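Local structure of aminopentol aminotransferase (Sphingopyxis macrogoltabida, 6HBS) at residues G4-R16 and Q37-D51. The protein transfers the amino group of aminopentol (hydrolysed fumonisin B1) to pyruvate, using pyridoxal 5'-phosphate, as a step in fumonisin degradation. Numbering follows the deposited sequence.
Sequences GTRQKDLRERAER and QFFRRALGARIWDAD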
loop_
_atom_site.group_PDB
_atom_site.type_symbol
_atom_site.label_atom_id
_atom_site.label_comp_id
_atom_site.label_asym_id
_atom_site.label_seq_id
_atom_site.Cartn_x
_atom_site.Cartn_y
_atom_site.Cartn_z
ATOM N N GLY A 4 -28.104 -16.962 7.245
ATOM C CA GLY A 4 -27.435 -15.734 6.766
ATOM C C GLY A 4 -27.906 -15.360 5.374
ATOM O O GLY A 4 -27.196 -15.599 4.405
ATOM N N THR A 5 -29.107 -14.772 5.288
ATOM C CA THR A 5 -29.737 -14.390 4.018
ATOM C C THR A 5 -28.849 -13.386 3.257
ATOM O O THR A 5 -28.571 -13.577 2.046
ATOM C CB THR A 5 -31.152 -13.844 4.252
ATOM O OG1 THR A 5 -31.965 -14.976 4.552
ATOM C CG2 THR A 5 -31.746 -13.117 3.065
ATOM N N ARG A 6 -28.434 -12.321 3.954
ATOM C CA ARG A 6 -27.616 -11.259 3.367
ATOM C C ARG A 6 -26.250 -11.847 3.010
ATOM O O ARG A 6 -25.750 -11.590 1.933
ATOM C CB ARG A 6 -27.529 -10.026 4.272
ATOM C CG ARG A 6 -28.866 -9.305 4.412
ATOM C CD ARG A 6 -28.777 -7.925 5.055
ATOM N NE ARG A 6 -28.218 -6.961 4.111
ATOM C CZ ARG A 6 -27.064 -6.283 4.254
ATOM N NH1 ARG A 6 -26.372 -6.291 5.392
ATOM N NH2 ARG A 6 -26.631 -5.556 3.236
ATOM N N GLN A 7 -25.690 -12.685 3.884
ATOM C CA GLN A 7 -24.360 -13.268 3.635
ATOM C C GLN A 7 -24.380 -14.121 2.358
ATOM O O GLN A 7 -23.435 -14.082 1.546
ATOM C CB GLN A 7 -23.901 -14.101 4.835
ATOM C CG GLN A 7 -22.425 -14.458 4.841
ATOM C CD GLN A 7 -21.472 -13.294 5.010
ATOM O OE1 GLN A 7 -20.429 -13.238 4.342
ATOM N NE2 GLN A 7 -21.804 -12.369 5.909
ATOM N N LYS A 8 -25.447 -14.906 2.201
ATOM C CA LYS A 8 -25.570 -15.796 1.097
ATOM C C LYS A 8 -25.654 -14.995 -0.216
ATOM O O LYS A 8 -25.051 -15.423 -1.231
ATOM C CB LYS A 8 -26.794 -16.699 1.269
ATOM C CG LYS A 8 -27.034 -17.608 0.076
ATOM C CD LYS A 8 -28.287 -18.437 0.149
ATOM C CE LYS A 8 -28.321 -19.497 -0.932
ATOM N NZ LYS A 8 -29.711 -19.908 -1.226
ATOM N N ASP A 9 -26.463 -13.921 -0.210
ATOM C CA ASP A 9 -26.651 -13.013 -1.367
ATOM C C ASP A 9 -25.277 -12.434 -1.761
ATOM O O ASP A 9 -24.917 -12.420 -2.958
ATOM C CB ASP A 9 -27.632 -11.873 -1.058
ATOM C CG ASP A 9 -27.833 -10.853 -2.181
ATOM O OD1 ASP A 9 -28.233 -11.270 -3.280
ATOM O OD2 ASP A 9 -27.500 -9.652 -1.963
ATOM N N LEU A 10 -24.549 -11.951 -0.744
ATOM C CA LEU A 10 -23.278 -11.272 -0.909
ATOM C C LEU A 10 -22.238 -12.255 -1.459
ATOM O O LEU A 10 -21.500 -11.900 -2.347
ATOM C CB LEU A 10 -22.843 -10.670 0.429
ATOM C CG LEU A 10 -23.510 -9.344 0.786
ATOM C CD1 LEU A 10 -23.241 -8.976 2.234
ATOM C CD2 LEU A 10 -23.031 -8.226 -0.141
ATOM N N ARG A 11 -22.273 -13.515 -1.017
ATOM C CA ARG A 11 -21.319 -14.519 -1.509
ATOM C C ARG A 11 -21.627 -14.899 -2.970
ATOM O O ARG A 11 -20.685 -15.087 -3.763
ATOM C CB ARG A 11 -21.309 -15.759 -0.615
ATOM C CG ARG A 11 -20.549 -15.598 0.694
ATOM C CD ARG A 11 -20.590 -16.964 1.364
ATOM N NE ARG A 11 -19.946 -16.995 2.671
ATOM C CZ ARG A 11 -18.631 -17.077 2.854
ATOM N NH1 ARG A 11 -17.823 -17.136 1.807
ATOM N NH2 ARG A 11 -18.139 -17.077 4.084
ATOM N N GLU A 12 -22.913 -14.997 -3.336
ATOM C CA GLU A 12 -23.321 -15.298 -4.734
ATOM C C GLU A 12 -22.816 -14.182 -5.662
ATOM O O GLU A 12 -22.352 -14.458 -6.772
ATOM C CB GLU A 12 -24.850 -15.419 -4.896
ATOM C CG GLU A 12 -25.357 -15.816 -6.312
ATOM C CD GLU A 12 -25.666 -14.794 -7.441
ATOM O OE1 GLU A 12 -25.686 -13.525 -7.220
ATOM O OE2 GLU A 12 -25.886 -15.263 -8.611
ATOM N N ARG A 13 -23.026 -12.931 -5.248
ATOM C CA ARG A 13 -22.669 -11.761 -6.034
ATOM C C ARG A 13 -21.132 -11.651 -6.110
ATOM O O ARG A 13 -20.587 -11.393 -7.200
ATOM C CB ARG A 13 -23.295 -10.488 -5.457
ATOM C CG ARG A 13 -24.803 -10.384 -5.645
ATOM C CD ARG A 13 -25.400 -9.345 -4.733
ATOM N NE ARG A 13 -24.794 -8.028 -4.898
ATOM C CZ ARG A 13 -24.799 -7.085 -3.968
ATOM N NH1 ARG A 13 -25.395 -7.303 -2.804
ATOM N NH2 ARG A 13 -24.234 -5.913 -4.208
ATOM N N ALA A 14 -20.449 -11.831 -4.962
ATOM C CA ALA A 14 -19.009 -11.703 -4.860
ATOM C C ALA A 14 -18.315 -12.657 -5.838
ATOM O O ALA A 14 -17.386 -12.239 -6.510
ATOM C CB ALA A 14 -18.520 -11.887 -3.427
ATOM N N GLU A 15 -18.776 -13.906 -5.951
ATOM C CA GLU A 15 -18.112 -14.886 -6.805
ATOM C C GLU A 15 -18.121 -14.463 -8.287
ATOM O O GLU A 15 -17.219 -14.852 -9.028
ATOM C CB GLU A 15 -18.741 -16.270 -6.699
ATOM C CG GLU A 15 -17.784 -17.361 -7.116
ATOM C CD GLU A 15 -18.429 -18.724 -7.270
ATOM O OE1 GLU A 15 -19.325 -19.047 -6.450
ATOM O OE2 GLU A 15 -18.031 -19.461 -8.209
ATOM N N ARG A 16 -19.137 -13.696 -8.702
ATOM C CA ARG A 16 -19.270 -13.212 -10.083
ATOM C C ARG A 16 -18.194 -12.157 -10.395
ATOM O O ARG A 16 -17.656 -12.166 -11.496
ATOM C CB ARG A 16 -20.688 -12.681 -10.347
ATOM C CG ARG A 16 -21.769 -13.753 -10.265
ATOM C CD ARG A 16 -23.202 -13.239 -10.142
ATOM N NE ARG A 16 -23.695 -12.665 -11.388
ATOM C CZ ARG A 16 -24.100 -13.367 -12.446
ATOM N NH1 ARG A 16 -24.101 -14.691 -12.406
ATOM N NH2 ARG A 16 -24.500 -12.745 -13.540
ATOM N N GLN A 37 -17.950 -14.063 5.719
ATOM C CA GLN A 37 -16.939 -13.385 4.876
ATOM C C GLN A 37 -17.075 -11.855 4.959
ATOM O O GLN A 37 -16.064 -11.157 5.088
ATOM C CB GLN A 37 -17.057 -13.839 3.423
ATOM C CG GLN A 37 -15.989 -13.198 2.531
ATOM C CD GLN A 37 -14.575 -13.565 2.895
ATOM O OE1 GLN A 37 -14.010 -14.505 2.319
ATOM N NE2 GLN A 37 -13.978 -12.833 3.828
ATOM N N PHE A 38 -18.315 -11.341 4.908
ATOM C CA PHE A 38 -18.622 -9.937 4.768
ATOM C C PHE A 38 -19.271 -9.370 6.034
ATOM O O PHE A 38 -20.182 -9.973 6.558
ATOM C CB PHE A 38 -19.539 -9.749 3.561
ATOM C CG PHE A 38 -18.850 -10.068 2.267
ATOM C CD1 PHE A 38 -17.871 -9.213 1.783
ATOM C CD2 PHE A 38 -19.111 -11.246 1.596
ATOM C CE1 PHE A 38 -17.210 -9.500 0.607
ATOM C CE2 PHE A 38 -18.441 -11.548 0.425
ATOM C CZ PHE A 38 -17.498 -10.665 -0.073
ATOM N N PHE A 39 -18.839 -8.179 6.448
ATOM C CA PHE A 39 -19.284 -7.517 7.678
ATOM C C PHE A 39 -19.993 -6.188 7.384
ATOM O O PHE A 39 -19.935 -5.671 6.257
ATOM C CB PHE A 39 -18.102 -7.324 8.617
ATOM C CG PHE A 39 -17.518 -8.637 9.044
ATOM C CD1 PHE A 39 -16.639 -9.327 8.216
ATOM C CD2 PHE A 39 -17.898 -9.219 10.248
ATOM C CE1 PHE A 39 -16.139 -10.561 8.608
ATOM C CE2 PHE A 39 -17.402 -10.456 10.629
ATOM C CZ PHE A 39 -16.514 -11.117 9.818
ATOM N N ARG A 40 -20.716 -5.670 8.384
ATOM C CA ARG A 40 -21.476 -4.425 8.211
ATOM C C ARG A 40 -20.881 -3.301 9.060
ATOM O O ARG A 40 -20.843 -2.129 8.640
ATOM C CB ARG A 40 -22.972 -4.636 8.470
ATOM C CG ARG A 40 -23.826 -3.551 7.820
ATOM C CD ARG A 40 -25.314 -3.649 8.104
ATOM N NE ARG A 40 -25.597 -3.158 9.448
ATOM C CZ ARG A 40 -25.758 -1.880 9.780
ATOM N NH1 ARG A 40 -25.666 -0.938 8.850
ATOM N NH2 ARG A 40 -26.019 -1.551 11.033
ATOM N N ARG A 41 -20.480 -3.596 10.286
ATOM C CA ARG A 41 -20.035 -2.527 11.162
ATOM C C ARG A 41 -19.183 -3.107 12.290
ATOM O O ARG A 41 -19.124 -4.317 12.481
ATOM C CB ARG A 41 -21.211 -1.702 11.717
ATOM C CG ARG A 41 -22.224 -2.507 12.520
ATOM C CD ARG A 41 -23.261 -1.628 13.176
ATOM N NE ARG A 41 -24.290 -2.490 13.746
ATOM C CZ ARG A 41 -24.650 -2.525 15.030
ATOM N NH1 ARG A 41 -23.999 -1.801 15.925
ATOM N NH2 ARG A 41 -25.697 -3.248 15.402
ATOM N N ALA A 42 -18.497 -2.200 12.992
ATOM C CA ALA A 42 -17.592 -2.571 14.063
ATOM C C ALA A 42 -17.567 -1.461 15.091
ATOM O O ALA A 42 -17.728 -0.281 14.734
ATOM C CB ALA A 42 -16.197 -2.849 13.521
ATOM N N LEU A 43 -17.306 -1.838 16.360
ATOM C CA LEU A 43 -17.207 -0.910 17.453
ATOM C C LEU A 43 -16.580 -1.589 18.676
ATOM O O LEU A 43 -17.002 -2.684 19.093
ATOM C CB LEU A 43 -18.608 -0.390 17.808
ATOM C CG LEU A 43 -18.658 0.652 18.930
ATOM C CD1 LEU A 43 -18.020 1.954 18.469
ATOM C CD2 LEU A 43 -20.099 0.900 19.422
ATOM N N GLY A 44 -15.599 -0.917 19.269
ATOM C CA GLY A 44 -14.938 -1.425 20.459
ATOM C C GLY A 44 -14.212 -2.715 20.146
ATOM O O GLY A 44 -13.286 -2.692 19.345
ATOM N N ALA A 45 -14.643 -3.832 20.766
ATOM C CA ALA A 45 -14.062 -5.144 20.529
ATOM C C ALA A 45 -15.042 -6.039 19.766
ATOM O O ALA A 45 -14.883 -7.243 19.769
ATOM C CB ALA A 45 -13.665 -5.784 21.842
ATOM N N ARG A 46 -16.026 -5.444 19.089
ATOM C CA ARG A 46 -17.038 -6.195 18.417
ATOM C C ARG A 46 -17.077 -5.878 16.917
ATOM O O ARG A 46 -16.892 -4.744 16.508
ATOM C CB ARG A 46 -18.416 -5.891 19.032
ATOM C CG ARG A 46 -18.672 -6.627 20.338
ATOM C CD ARG A 46 -20.014 -6.278 20.983
ATOM N NE ARG A 46 -20.319 -7.166 22.113
ATOM C CZ ARG A 46 -19.621 -7.197 23.251
ATOM N NH1 ARG A 46 -18.633 -6.341 23.452
ATOM N NH2 ARG A 46 -19.890 -8.120 24.162
ATOM N N ILE A 47 -17.462 -6.884 16.140
ATOM C CA ILE A 47 -17.829 -6.759 14.732
ATOM C C ILE A 47 -19.225 -7.342 14.567
ATOM O O ILE A 47 -19.608 -8.229 15.331
ATOM C CB ILE A 47 -16.836 -7.493 13.811
ATOM C CG1 ILE A 47 -16.772 -8.993 14.124
ATOM C CG2 ILE A 47 -15.486 -6.835 13.879
ATOM C CD1 ILE A 47 -15.601 -9.735 13.462
ATOM N N TRP A 48 -19.939 -6.877 13.537
ATOM C CA TRP A 48 -21.237 -7.400 13.130
ATOM C C TRP A 48 -21.151 -7.835 11.667
ATOM O O TRP A 48 -20.657 -7.056 10.828
ATOM C CB TRP A 48 -22.320 -6.330 13.278
ATOM C CG TRP A 48 -22.739 -5.992 14.681
ATOM C CD1 TRP A 48 -23.896 -6.401 15.272
ATOM C CD2 TRP A 48 -22.080 -5.144 15.637
ATOM N NE1 TRP A 48 -23.994 -5.892 16.531
ATOM C CE2 TRP A 48 -22.897 -5.120 16.789
ATOM C CE3 TRP A 48 -20.882 -4.438 15.666
ATOM C CZ2 TRP A 48 -22.543 -4.440 17.946
ATOM C CZ3 TRP A 48 -20.530 -3.747 16.805
ATOM C CH2 TRP A 48 -21.359 -3.741 17.934
ATOM N N ASP A 49 -21.621 -9.044 11.376
ATOM C CA ASP A 49 -21.623 -9.577 10.033
ATOM C C ASP A 49 -22.754 -8.911 9.243
ATOM O O ASP A 49 -23.497 -8.052 9.805
ATOM C CB ASP A 49 -21.682 -11.104 10.041
ATOM C CG ASP A 49 -22.950 -11.736 10.604
ATOM O OD1 ASP A 49 -24.014 -11.050 10.674
ATOM O OD2 ASP A 49 -22.855 -12.912 10.947
ATOM N N ALA A 50 -22.863 -9.262 7.946
ATOM C CA ALA A 50 -23.860 -8.639 7.041
ATOM C C ALA A 50 -25.293 -8.840 7.579
ATOM O O ALA A 50 -26.158 -8.057 7.255
ATOM C CB ALA A 50 -23.747 -9.222 5.663
ATOM N N ASP A 51 -25.525 -9.922 8.335
ATOM C CA ASP A 51 -26.863 -10.288 8.869
ATOM C C ASP A 51 -27.048 -9.782 10.298
ATOM O O ASP A 51 -27.967 -10.223 10.981
ATOM C CB ASP A 51 -27.094 -11.799 8.747
ATOM C CG ASP A 51 -27.317 -12.237 7.313
ATOM O OD1 ASP A 51 -28.403 -11.954 6.774
ATOM O OD2 ASP A 51 -26.384 -12.825 6.710
HETATM O O HOH W 1 -15.373 -15.926 0.683
#
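Gln7 reaches from helix 5-17 to the backbone at Gln37 and Phe38. Gln7 CB lies 3.4 Å from Asp51 OD2. CG stands anti to the backbone N (chi1 -165°), and the bend at chi2 brings the amide up to the backbone of Gln37 and Phe38, just before strand 39-43. OE1 accepts two backbone N-H groups. Phe38 N, 2.9 Å from Gln7 OE1, comes in the carbonyl plane on a lone pair; Gln37 N sits above that plane. Gln7 NE2 gives a nearly straight bond to Phe38 O (3.0 Å, 173°), which also accepts from Ala50 N. A leucine in place of Gln7 would probably leave the N-H groups of Gln37 and Phe38 without this acceptor, and Phe38 O with one donor fewer.

The Asp51 carboxylate takes two backbone N-H groups in the first turn of the helix, one on each oxygen. Asp51 OD1 takes Arg6 N at 2.8 Å through its syn lone pair, and OD2 takes Gln7 N. The contact thus joins the N-terminal helix of this class-III aminotransferase to the base of the hairpin 39-49, away from the cofactor. Arg6 NH1 bonds Ala50 O and also pairs with Glu93 of the second subunit.

Beside these polar bonds, Leu10 CD1 meets Ala50 CB at a tight 3.5 Å. Ala14 CB meets Phe38 CZ at 3.7 Å. Arg11 lays one guanidinium face on Gln37 CB. Its NH2 also bonds Thr28 OG1, while the Gln37 amide is held by Glu26 O and Thr28 N.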